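Putative reductase (Peptoclostridium difficile, PDB 5J6C) is an FMN-dependent nitroreductase that probably reduces nitro compounds, possibly including the antibiotic metronidazole. Local coordinates at residues A[53-58]-A[134-139]; A[83-88]-A[159-164]; A[114-119]-A[169-174]. All blocks are in the same frame, centred on the assembly; numbering follows the deposited sequence.

Contact 1. Residues A[53-58]-A[134-139]. With FMN (flavin mononucleotide), chain C.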
loop_
_atom_site.group_PDB
_atom_site.type_symbol
_atom_site.label_atom_id
_atom_site.label_comp_id
_atom_site.label_asym_id
_atom_site.label_seq_id
_atom_site.Cartn_x
_atom_site.Cartn_y
_atom_site.Cartn_z
ATOM N N ASP A 53 -12.765 5.593 -14.686
ATOM C CA ASP A 53 -12.195 4.495 -15.456
ATOM C C ASP A 53 -10.684 4.409 -15.268
ATOM O O ASP A 53 -10.135 3.315 -15.118
ATOM C CB ASP A 53 -12.544 4.655 -16.936
ATOM C CG ASP A 53 -13.998 4.336 -17.236
ATOM O OD1 ASP A 53 -14.676 3.737 -16.368
ATOM O OD2 ASP A 53 -14.463 4.682 -18.350
ATOM N N LYS A 54 -9.995 5.553 -15.280
ATOM C CA LYS A 54 -8.551 5.536 -15.084
ATOM C C LYS A 54 -8.187 5.113 -13.660
ATOM O O LYS A 54 -7.178 4.431 -13.454
ATOM C CB LYS A 54 -7.960 6.901 -15.415
ATOM C CG LYS A 54 -8.041 7.271 -16.891
ATOM C CD LYS A 54 -7.674 8.730 -17.081
ATOM C CE LYS A 54 -7.589 9.125 -18.562
ATOM N NZ LYS A 54 -7.429 10.596 -18.677
ATOM N N ILE A 55 -8.996 5.503 -12.669
ATOM C CA ILE A 55 -8.767 5.063 -11.287
ATOM C C ILE A 55 -8.887 3.546 -11.175
ATOM O O ILE A 55 -8.069 2.885 -10.524
ATOM C CB ILE A 55 -9.739 5.770 -10.329
ATOM C CG1 ILE A 55 -9.411 7.255 -10.218
ATOM C CG2 ILE A 55 -9.718 5.117 -8.974
ATOM C CD1 ILE A 55 -10.464 8.033 -9.454
ATOM N N LEU A 56 -9.904 2.970 -11.812
ATOM C CA LEU A 56 -10.071 1.523 -11.760
ATOM C C LEU A 56 -8.937 0.800 -12.487
ATOM O O LEU A 56 -8.506 -0.272 -12.051
ATOM C CB LEU A 56 -11.439 1.150 -12.335
ATOM C CG LEU A 56 -12.616 1.533 -11.424
ATOM C CD1 LEU A 56 -13.947 1.541 -12.165
ATOM C CD2 LEU A 56 -12.667 0.569 -10.245
ATOM N N LYS A 57 -8.450 1.367 -13.600
ATOM C CA LYS A 57 -7.309 0.785 -14.307
ATOM C C LYS A 57 -6.064 0.760 -13.432
ATOM O O LYS A 57 -5.327 -0.228 -13.432
ATOM C CB LYS A 57 -7.016 1.561 -15.590
ATOM C CG LYS A 57 -7.799 1.121 -16.803
ATOM C CD LYS A 57 -7.289 1.853 -18.043
ATOM C CE LYS A 57 -7.833 1.275 -19.341
ATOM N NZ LYS A 57 -7.034 1.790 -20.503
ATOM N N ALA A 58 -5.796 1.844 -12.694
ATOM C CA ALA A 58 -4.650 1.837 -11.785
ATOM C C ALA A 58 -4.798 0.750 -10.729
ATOM O O ALA A 58 -3.837 0.026 -10.434
ATOM C CB ALA A 58 -4.480 3.199 -11.115
ATOM N N LEU A 134 -5.487 12.900 -11.209
ATOM C CA LEU A 134 -6.615 13.386 -11.989
ATOM C C LEU A 134 -7.297 14.578 -11.335
ATOM O O LEU A 134 -8.423 14.915 -11.715
ATOM C CB LEU A 134 -7.620 12.257 -12.217
ATOM C CG LEU A 134 -7.064 11.006 -12.891
ATOM C CD1 LEU A 134 -8.098 9.878 -12.858
ATOM C CD2 LEU A 134 -6.630 11.317 -14.326
ATOM N N GLY A 135 -6.656 15.196 -10.343
ATOM C CA GLY A 135 -7.173 16.408 -9.748
ATOM C C GLY A 135 -8.284 16.205 -8.752
ATOM O O GLY A 135 -9.005 17.160 -8.434
ATOM N N LEU A 136 -8.469 14.982 -8.275
ATOM C CA LEU A 136 -9.476 14.668 -7.274
ATOM C C LEU A 136 -8.810 14.505 -5.912
ATOM O O LEU A 136 -7.613 14.220 -5.808
ATOM C CB LEU A 136 -10.237 13.389 -7.651
ATOM C CG LEU A 136 -11.086 13.411 -8.935
ATOM C CD1 LEU A 136 -11.317 11.992 -9.443
ATOM C CD2 LEU A 136 -12.427 14.112 -8.702
ATOM N N GLY A 137 -9.590 14.728 -4.858
ATOM C CA GLY A 137 -9.147 14.432 -3.515
ATOM C C GLY A 137 -9.728 13.104 -3.059
ATOM O O GLY A 137 -10.710 12.613 -3.617
ATOM N N SER A 138 -9.117 12.512 -2.033
ATOM C CA SER A 138 -9.639 11.249 -1.526
ATOM C C SER A 138 -9.255 11.087 -0.063
ATOM O O SER A 138 -8.407 11.809 0.467
ATOM C CB SER A 138 -9.149 10.055 -2.373
ATOM O OG SER A 138 -7.782 9.750 -2.121
ATOM N N CYS A 139 -9.902 10.125 0.594
ATOM C CA CYS A 139 -9.576 9.807 1.974
ATOM C C CYS A 139 -9.835 8.332 2.228
ATOM O O CYS A 139 -10.871 7.794 1.823
ATOM C CB CYS A 139 -10.383 10.650 2.960
ATOM S SG CYS A 139 -9.662 10.504 4.610
HETATM N N1 FMN C . -8.889 9.266 7.722
HETATM C C2 FMN C . -10.167 9.295 8.253
HETATM O O2 FMN C . -10.789 10.345 8.322
HETATM N N3 FMN C . -10.772 8.145 8.709
HETATM C C4 FMN C . -10.097 6.942 8.663
HETATM O O4 FMN C . -10.613 5.903 9.070
HETATM C C4A FMN C . -8.810 6.907 8.155
HETATM N N5 FMN C . -8.160 5.696 8.109
HETATM C C5A FMN C . -6.903 5.631 7.572
HETATM C C6 FMN C . -6.259 4.401 7.539
HETATM C C7 FMN C . -5.000 4.312 7.004
HETATM C C7M FMN C . -4.310 2.985 6.956
HETATM C C8 FMN C . -4.381 5.440 6.514
HETATM C C8M FMN C . -3.018 5.323 5.929
HETATM C C9 FMN C . -5.010 6.671 6.546
HETATM C C9A FMN C . -6.286 6.769 7.086
HETATM N N10 FMN C . -6.940 7.992 7.137
HETATM C C10 FMN C . -8.210 8.067 7.673
HETATM C "C1'" FMN C . -6.275 9.230 6.609
HETATM C "C2'" FMN C . -5.229 9.771 7.595
HETATM O "O2'" FMN C . -5.851 10.515 8.627
HETATM C "C3'" FMN C . -4.200 10.625 6.847
HETATM O "O3'" FMN C . -3.698 9.883 5.761
HETATM C "C4'" FMN C . -3.031 11.045 7.742
HETATM O "O4'" FMN C . -3.531 11.834 8.803
HETATM C "C5'" FMN C . -1.991 11.832 6.941
HETATM O "O5'" FMN C . -2.595 13.024 6.487
HETATM P P FMN C . -2.717 13.321 4.911
HETATM O O1P FMN C . -3.247 12.087 4.213
HETATM O O2P FMN C . -3.660 14.477 4.660
HETATM O O3P FMN C . -1.327 13.629 4.412
#
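Lys54 meets Leu134 along its aliphatic stem. Lys54 CB touches Leu134 CD1 at 3.9 Å. Further out, Lys54 CD lies 3.9 Å from Leu134 CD2. The lysine chain is extended beyond CG, so the methylenes run past both methyls of the leucine. The ammonium group is not part of this packing. Lys54 NZ turns to a salt bridge with Glu50, one turn back on the same helix.

Ile55 comes next and is buried. Its CG1 is anti to the carbonyl carbon (chi1 -69°), and this branch does the touching. Ile55 CG1 sits 3.9 Å from Leu134 CD1. One methyl of Leu134 therefore bears on two successive residues of the helix. The end of the branch goes on to Leu136, where Ile55 CD1 and Leu136 CD1 are 4.0 Å apart. All of these are apolar contacts at ordinary packing distance. Ile55 also packs on Ile127, Gln130 and Ala131 of helix 116-133, so it touches both that helix and the turn after it.

Gly135 takes positive phi (79°) as the C-prime residue of a Schellman motif that ends helix 116-133, with Leu136 N bonded to Ala131 O. The two leucines on either side of the glycine both face helix 49-60. Strand 137-142 follows and holds Cys139, whose SG lies 3.4 Å from N1 of the flavin. The arrangement is a Schellman motif at the end of helix 116-133, packed against helix 49-60 and leading into a strand of the flavin pocket.

Contact 2. Residues A[83-88]-A[159-164]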
loop_
_atom_site.group_PDB
_atom_site.type_symbol
_atom_site.label_atom_id
_atom_site.label_comp_id
_atom_site.label_asym_id
_atom_site.label_seq_id
_atom_site.Cartn_x
_atom_site.Cartn_y
_atom_site.Cartn_z
ATOM N N ILE A 83 -24.719 7.181 2.257
ATOM C CA ILE A 83 -25.178 7.492 3.608
ATOM C C ILE A 83 -25.054 6.261 4.500
ATOM O O ILE A 83 -24.484 6.320 5.599
ATOM C CB ILE A 83 -26.626 8.020 3.571
ATOM C CG1 ILE A 83 -26.679 9.385 2.863
ATOM C CG2 ILE A 83 -27.212 8.085 4.973
ATOM C CD1 ILE A 83 -28.073 9.925 2.663
ATOM N N ASN A 84 -25.588 5.124 4.036
ATOM C CA ASN A 84 -25.485 3.881 4.797
ATOM C C ASN A 84 -24.033 3.575 5.154
ATOM O O ASN A 84 -23.718 3.266 6.304
ATOM C CB ASN A 84 -26.095 2.729 4.002
ATOM C CG ASN A 84 -27.591 2.900 3.779
ATOM O OD1 ASN A 84 -28.235 3.726 4.419
ATOM N ND2 ASN A 84 -28.143 2.118 2.865
ATOM N N LEU A 85 -23.130 3.704 4.177
ATOM C CA LEU A 85 -21.730 3.369 4.409
ATOM C C LEU A 85 -21.029 4.377 5.316
ATOM O O LEU A 85 -20.062 4.019 5.996
ATOM C CB LEU A 85 -21.004 3.246 3.068
ATOM C CG LEU A 85 -21.411 2.002 2.264
ATOM C CD1 LEU A 85 -20.836 2.054 0.870
ATOM C CD2 LEU A 85 -20.993 0.694 2.987
ATOM N N SER A 86 -21.489 5.632 5.351
ATOM C CA SER A 86 -20.890 6.608 6.259
ATOM C C SER A 86 -21.137 6.264 7.721
ATOM O O SER A 86 -20.474 6.829 8.606
ATOM C CB SER A 86 -21.437 8.004 5.973
ATOM O OG SER A 86 -22.761 8.119 6.459
ATOM N N GLN A 87 -22.091 5.373 7.992
ATOM C CA GLN A 87 -22.398 4.904 9.338
ATOM C C GLN A 87 -21.618 3.649 9.735
ATOM O O GLN A 87 -21.928 3.050 10.768
ATOM C CB GLN A 87 -23.902 4.627 9.459
ATOM C CG GLN A 87 -24.759 5.844 9.759
ATOM C CD GLN A 87 -24.512 6.392 11.150
ATOM O OE1 GLN A 87 -23.852 7.420 11.311
ATOM N NE2 GLN A 87 -25.028 5.700 12.169
ATOM N N CYS A 88 -20.614 3.235 8.950
ATOM C CA CYS A 88 -19.993 1.932 9.190
ATOM C C CYS A 88 -19.200 1.896 10.487
ATOM O O CYS A 88 -18.963 0.814 11.031
ATOM C CB CYS A 88 -19.085 1.541 8.022
ATOM S SG CYS A 88 -17.600 2.543 7.855
ATOM N N ARG A 159 -20.455 -5.638 4.603
ATOM C CA ARG A 159 -20.824 -6.795 3.793
ATOM C C ARG A 159 -22.338 -6.966 3.727
ATOM O O ARG A 159 -22.875 -7.347 2.683
ATOM C CB ARG A 159 -20.171 -8.066 4.333
ATOM C CG ARG A 159 -18.671 -8.150 4.118
ATOM C CD ARG A 159 -18.143 -9.554 4.404
ATOM N NE ARG A 159 -17.820 -9.779 5.816
ATOM C CZ ARG A 159 -18.416 -10.685 6.595
ATOM N NH1 ARG A 159 -19.366 -11.469 6.095
ATOM N NH2 ARG A 159 -18.060 -10.816 7.877
ATOM N N GLU A 160 -23.044 -6.702 4.834
ATOM C CA GLU A 160 -24.503 -6.745 4.793
ATOM C C GLU A 160 -25.051 -5.643 3.896
ATOM O O GLU A 160 -26.017 -5.852 3.153
ATOM C CB GLU A 160 -25.077 -6.610 6.201
ATOM C CG GLU A 160 -24.761 -7.781 7.110
ATOM C CD GLU A 160 -25.578 -9.027 6.773
ATOM O OE1 GLU A 160 -26.609 -8.896 6.062
ATOM O OE2 GLU A 160 -25.191 -10.133 7.230
ATOM N N GLU A 161 -24.442 -4.459 3.957
ATOM C CA GLU A 161 -24.947 -3.331 3.190
ATOM C C GLU A 161 -24.742 -3.548 1.698
ATOM O O GLU A 161 -25.597 -3.177 0.888
ATOM C CB GLU A 161 -24.260 -2.051 3.660
ATOM C CG GLU A 161 -24.715 -0.810 2.922
ATOM C CD GLU A 161 -26.204 -0.572 3.089
ATOM O OE1 GLU A 161 -26.719 -0.798 4.211
ATOM O OE2 GLU A 161 -26.846 -0.183 2.090
ATOM N N LEU A 162 -23.625 -4.168 1.313
ATOM C CA LEU A 162 -23.282 -4.357 -0.092
ATOM C C LEU A 162 -23.471 -5.799 -0.566
ATOM O O LEU A 162 -23.081 -6.128 -1.693
ATOM C CB LEU A 162 -21.839 -3.898 -0.333
ATOM C CG LEU A 162 -21.582 -2.427 0.006
ATOM C CD1 LEU A 162 -20.154 -2.097 -0.315
ATOM C CD2 LEU A 162 -22.535 -1.516 -0.779
ATOM N N LYS A 163 -24.044 -6.664 0.274
ATOM C CA LYS A 163 -24.374 -8.042 -0.092
ATOM C C LYS A 163 -23.124 -8.839 -0.471
ATOM O O LYS A 163 -23.133 -9.643 -1.400
ATOM C CB LYS A 163 -25.426 -8.068 -1.205
ATOM C CG LYS A 163 -26.726 -7.408 -0.795
ATOM C CD LYS A 163 -27.495 -8.332 0.142
ATOM C CE LYS A 163 -28.871 -7.784 0.523
ATOM N NZ LYS A 163 -30.014 -8.712 0.205
ATOM N N VAL A 164 -22.054 -8.641 0.290
ATOM C CA VAL A 164 -20.760 -9.277 0.025
ATOM C C VAL A 164 -20.730 -10.653 0.662
ATOM O O VAL A 164 -21.007 -10.775 1.868
ATOM C CB VAL A 164 -19.635 -8.404 0.570
ATOM C CG1 VAL A 164 -18.292 -9.072 0.323
ATOM C CG2 VAL A 164 -19.701 -7.022 -0.056
#
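Asn84 ND2 donates a hydrogen bond to Glu161 OE2 at 2.8 Å. The N-H...O angle is 154°, so the bond is moderately bent. The nitrogen does not approach in the plane of the carboxylate. It meets OE2 from above, 52° out of that plane. On the amide side the fit is flatter, with the acceptor only slightly tilted from the plane of Asn84. The two flat groups are turned 60° against each other.

Carbon contacts lie beside the bond. Asn84 CB lies 3.4 Å from Glu161 CD, so the carboxylate rests over the base of the asparagine side chain. Glu161 has CG anti to the backbone N and then bends at chi2, which carries the carboxylate across to Asn84. The two side chains cross at about a right angle.

Next to this polar pair the contact is apolar. Leu85 CD2 touches Glu161 CG at 4.0 Å, against the methylene part of the glutamate. The other methyl, Leu85 CD1, faces Leu162 CD2 at a looser 4.3 Å. The polar bond thus lies on the partly exposed side, and the two leucines are buried.

The contact joins helix 79-86 to helix 154-162 near the C-terminal end of each. Tyr157 of the second helix adds a hydrogen bond from its hydroxyl to Asn84 O. Both leucines also pack on strand 71-76, Leu85 on Val76 and Leu162 on Ile74, so the helix pair lies against a strand that is outermost in the sheet within this chain. Leu162 also packs on Asn200 of the second subunit and makes backbone hydrogen bonds to that subunit.

Contact 3. Residues A[114-119]-A[169-174]. With FMN (flavin mononucleotide), chain E.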
loop_
_atom_site.group_PDB
_atom_site.type_symbol
_atom_site.label_atom_id
_atom_site.label_comp_id
_atom_site.label_asym_id
_atom_site.label_seq_id
_atom_site.Cartn_x
_atom_site.Cartn_y
_atom_site.Cartn_z
ATOM N N ASP A 114 -3.249 -15.143 2.835
ATOM C CA ASP A 114 -3.220 -14.533 4.158
ATOM C C ASP A 114 -2.662 -13.113 4.147
ATOM O O ASP A 114 -2.801 -12.396 5.143
ATOM C CB ASP A 114 -2.386 -15.395 5.108
ATOM C CG ASP A 114 -0.942 -15.525 4.652
ATOM O OD1 ASP A 114 -0.679 -15.429 3.435
ATOM O OD2 ASP A 114 -0.067 -15.720 5.519
ATOM N N VAL A 115 -2.033 -12.697 3.051
ATOM C CA VAL A 115 -1.493 -11.350 2.929
ATOM C C VAL A 115 -2.411 -10.538 2.023
ATOM O O VAL A 115 -1.959 -9.635 1.309
ATOM C CB VAL A 115 -0.033 -11.378 2.423
ATOM C CG1 VAL A 115 0.888 -11.946 3.514
ATOM C CG2 VAL A 115 0.094 -12.227 1.186
ATOM N N TRP A 116 -3.718 -10.852 2.067
ATOM C CA TRP A 116 -4.723 -10.031 1.392
ATOM C C TRP A 116 -4.767 -8.613 1.953
ATOM O O TRP A 116 -5.168 -7.678 1.242
ATOM C CB TRP A 116 -6.107 -10.687 1.490
ATOM C CG TRP A 116 -6.621 -10.848 2.892
ATOM C CD1 TRP A 116 -6.514 -11.960 3.677
ATOM C CD2 TRP A 116 -7.332 -9.873 3.676
ATOM N NE1 TRP A 116 -7.104 -11.738 4.894
ATOM C CE2 TRP A 116 -7.617 -10.468 4.922
ATOM C CE3 TRP A 116 -7.759 -8.562 3.441
ATOM C CZ2 TRP A 116 -8.301 -9.793 5.936
ATOM C CZ3 TRP A 116 -8.440 -7.895 4.447
ATOM C CH2 TRP A 116 -8.706 -8.510 5.677
ATOM N N ILE A 117 -4.369 -8.432 3.219
ATOM C CA ILE A 117 -4.267 -7.089 3.794
ATOM C C ILE A 117 -3.280 -6.249 2.996
ATOM O O ILE A 117 -3.555 -5.099 2.632
ATOM C CB ILE A 117 -3.848 -7.161 5.275
ATOM C CG1 ILE A 117 -4.868 -7.943 6.095
ATOM C CG2 ILE A 117 -3.681 -5.758 5.835
ATOM C CD1 ILE A 117 -4.397 -8.240 7.532
ATOM N N GLU A 118 -2.107 -6.818 2.724
ATOM C CA GLU A 118 -1.115 -6.139 1.907
ATOM C C GLU A 118 -1.658 -5.863 0.512
ATOM O O GLU A 118 -1.598 -4.726 0.029
ATOM C CB GLU A 118 0.152 -6.989 1.836
ATOM C CG GLU A 118 1.004 -6.964 3.098
ATOM C CD GLU A 118 0.543 -7.917 4.205
ATOM O OE1 GLU A 118 -0.615 -8.406 4.182
ATOM O OE2 GLU A 118 1.364 -8.170 5.116
ATOM N N ASP A 119 -2.175 -6.905 -0.154
ATOM C CA ASP A 119 -2.723 -6.757 -1.499
ATOM C C ASP A 119 -3.706 -5.603 -1.553
ATOM O O ASP A 119 -3.593 -4.706 -2.398
ATOM C CB ASP A 119 -3.433 -8.045 -1.946
ATOM C CG ASP A 119 -2.478 -9.171 -2.300
ATOM O OD1 ASP A 119 -1.258 -8.917 -2.393
ATOM O OD2 ASP A 119 -2.964 -10.314 -2.500
ATOM N N SER A 169 -13.333 -10.177 2.999
ATOM C CA SER A 169 -13.163 -9.227 4.083
ATOM C C SER A 169 -13.025 -7.819 3.505
ATOM O O SER A 169 -12.457 -7.636 2.426
ATOM C CB SER A 169 -11.932 -9.587 4.920
ATOM O OG SER A 169 -11.820 -8.722 6.030
ATOM N N VAL A 170 -13.527 -6.820 4.234
ATOM C CA VAL A 170 -13.485 -5.428 3.791
ATOM C C VAL A 170 -12.266 -4.759 4.398
ATOM O O VAL A 170 -12.097 -4.746 5.620
ATOM C CB VAL A 170 -14.767 -4.663 4.161
ATOM C CG1 VAL A 170 -14.707 -3.247 3.575
ATOM C CG2 VAL A 170 -15.992 -5.396 3.653
ATOM N N GLU A 171 -11.408 -4.207 3.541
ATOM C CA GLU A 171 -10.181 -3.567 3.996
ATOM C C GLU A 171 -10.418 -2.112 4.364
ATOM O O GLU A 171 -10.081 -1.682 5.472
ATOM C CB GLU A 171 -9.097 -3.665 2.912
ATOM C CG GLU A 171 -7.890 -2.772 3.176
ATOM C CD GLU A 171 -7.215 -3.070 4.507
ATOM O OE1 GLU A 171 -6.724 -2.130 5.160
ATOM O OE2 GLU A 171 -7.180 -4.246 4.912
ATOM N N CYS A 172 -11.028 -1.353 3.461
ATOM C CA CYS A 172 -11.182 0.081 3.633
ATOM C C CYS A 172 -12.132 0.585 2.559
ATOM O O CYS A 172 -12.393 -0.105 1.565
ATOM C CB CYS A 172 -9.829 0.799 3.522
ATOM S SG CYS A 172 -9.057 0.611 1.876
ATOM N N ILE A 173 -12.654 1.785 2.778
ATOM C CA ILE A 173 -13.388 2.535 1.765
ATOM C C ILE A 173 -12.547 3.741 1.361
ATOM O O ILE A 173 -12.005 4.445 2.225
ATOM C CB ILE A 173 -14.760 2.992 2.284
ATOM C CG1 ILE A 173 -15.469 1.852 3.019
ATOM C CG2 ILE A 173 -15.620 3.506 1.128
ATOM C CD1 ILE A 173 -16.888 2.172 3.354
ATOM N N ILE A 174 -12.438 3.988 0.057
ATOM C CA ILE A 174 -11.813 5.211 -0.444
ATOM C C ILE A 174 -12.934 6.119 -0.932
ATOM O O ILE A 174 -13.624 5.789 -1.902
ATOM C CB ILE A 174 -10.801 4.948 -1.569
ATOM C CG1 ILE A 174 -9.754 3.910 -1.158
ATOM C CG2 ILE A 174 -10.110 6.255 -1.959
ATOM C CD1 ILE A 174 -8.804 4.392 -0.084
HETATM N N1 FMN E . 7.922 -11.785 -4.927
HETATM C C2 FMN E . 8.893 -12.655 -4.450
HETATM O O2 FMN E . 9.744 -13.115 -5.202
HETATM N N3 FMN E . 8.925 -13.029 -3.125
HETATM C C4 FMN E . 7.991 -12.525 -2.246
HETATM O O4 FMN E . 8.023 -12.845 -1.048
HETATM C C4A FMN E . 7.022 -11.646 -2.719
HETATM N N5 FMN E . 6.097 -11.145 -1.828
HETATM C C5A FMN E . 5.132 -10.263 -2.282
HETATM C C6 FMN E . 4.204 -9.788 -1.354
HETATM C C7 FMN E . 3.221 -8.891 -1.741
HETATM C C7M FMN E . 2.254 -8.407 -0.698
HETATM C C8 FMN E . 3.151 -8.475 -3.077
HETATM C C8M FMN E . 2.080 -7.500 -3.484
HETATM C C9 FMN E . 4.078 -8.960 -4.013
HETATM C C9A FMN E . 5.080 -9.863 -3.626
HETATM N N10 FMN E . 6.025 -10.355 -4.532
HETATM C C10 FMN E . 6.989 -11.254 -4.068
HETATM C "C1'" FMN E . 5.969 -9.998 -6.001
HETATM C "C2'" FMN E . 4.950 -11.030 -6.611
HETATM O "O2'" FMN E . 5.528 -12.243 -7.036
HETATM C "C3'" FMN E . 3.975 -10.654 -7.746
HETATM O "O3'" FMN E . 3.933 -11.498 -8.902
HETATM C "C4'" FMN E . 4.219 -9.330 -8.350
HETATM O "O4'" FMN E . 4.051 -8.285 -7.426
HETATM C "C5'" FMN E . 3.196 -9.265 -9.489
HETATM O "O5'" FMN E . 3.953 -9.342 -10.670
HETATM P P FMN E . 4.641 -7.962 -11.120
HETATM O O1P FMN E . 3.588 -7.179 -11.859
HETATM O O2P FMN E . 5.063 -7.138 -9.927
HETATM O O3P FMN E . 5.833 -8.221 -12.030
#
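Trp116 has its CG between the backbone N and the carbonyl carbon (chi1 62°), and this swings the indole over to Ser169 and Glu171. Ser169 CB stands over one face of the six-membered ring of Trp116, 3.9 Å from its centroid and 29° off the normal. This is a CH-pi contact. Ser169 OG is also close, 3.1 Å from Trp116 CH2.

Glu171 has CG anti to its backbone N and bends at chi2. Glu171 OE2 comes obliquely to the indole, 3.9 Å from Trp116 CZ3. The carboxylate and ring planes are 57° apart. Glu171 OE2 also lies 3.9 Å from Ile117 CG2. It makes a weak, long ion pair with Arg144. The CG1 branch of Ile117 packs on a face of the indole, offset toward the rim.

Glu118 points away from the strand. Glu118 CB is 3.6 Å from C7M of a flavin that is hydrogen-bonded to the second subunit, and Asp119 OD1 is 3.8 Å from C8M of the same flavin. The start of helix 116-133 thus packs on the sheet and borders a flavin site shared between subunits, as in the dimeric nitroreductase fold.

In the fold
Along the chain the segments alternate, so the three contacts interlock. Their first segments come in the order 1, 2, 3, and all three second segments follow. The centres of contacts 1 and 3 are 18 Å apart, on opposite sides of the chain's centre. They share the antiparallel sheet, where strands 137-142 and 168-177 are neighbours, and they meet by packing of Ser138 on Ile174. Contact 2 lies about 16 Å from contact 3 between centres, and Arg159 packs on Val170. Contacts 1 and 2 do not touch. All three reach the second subunit. Contacts 1 and 3 border different flavins, consistent with cofactor sites built by both chains.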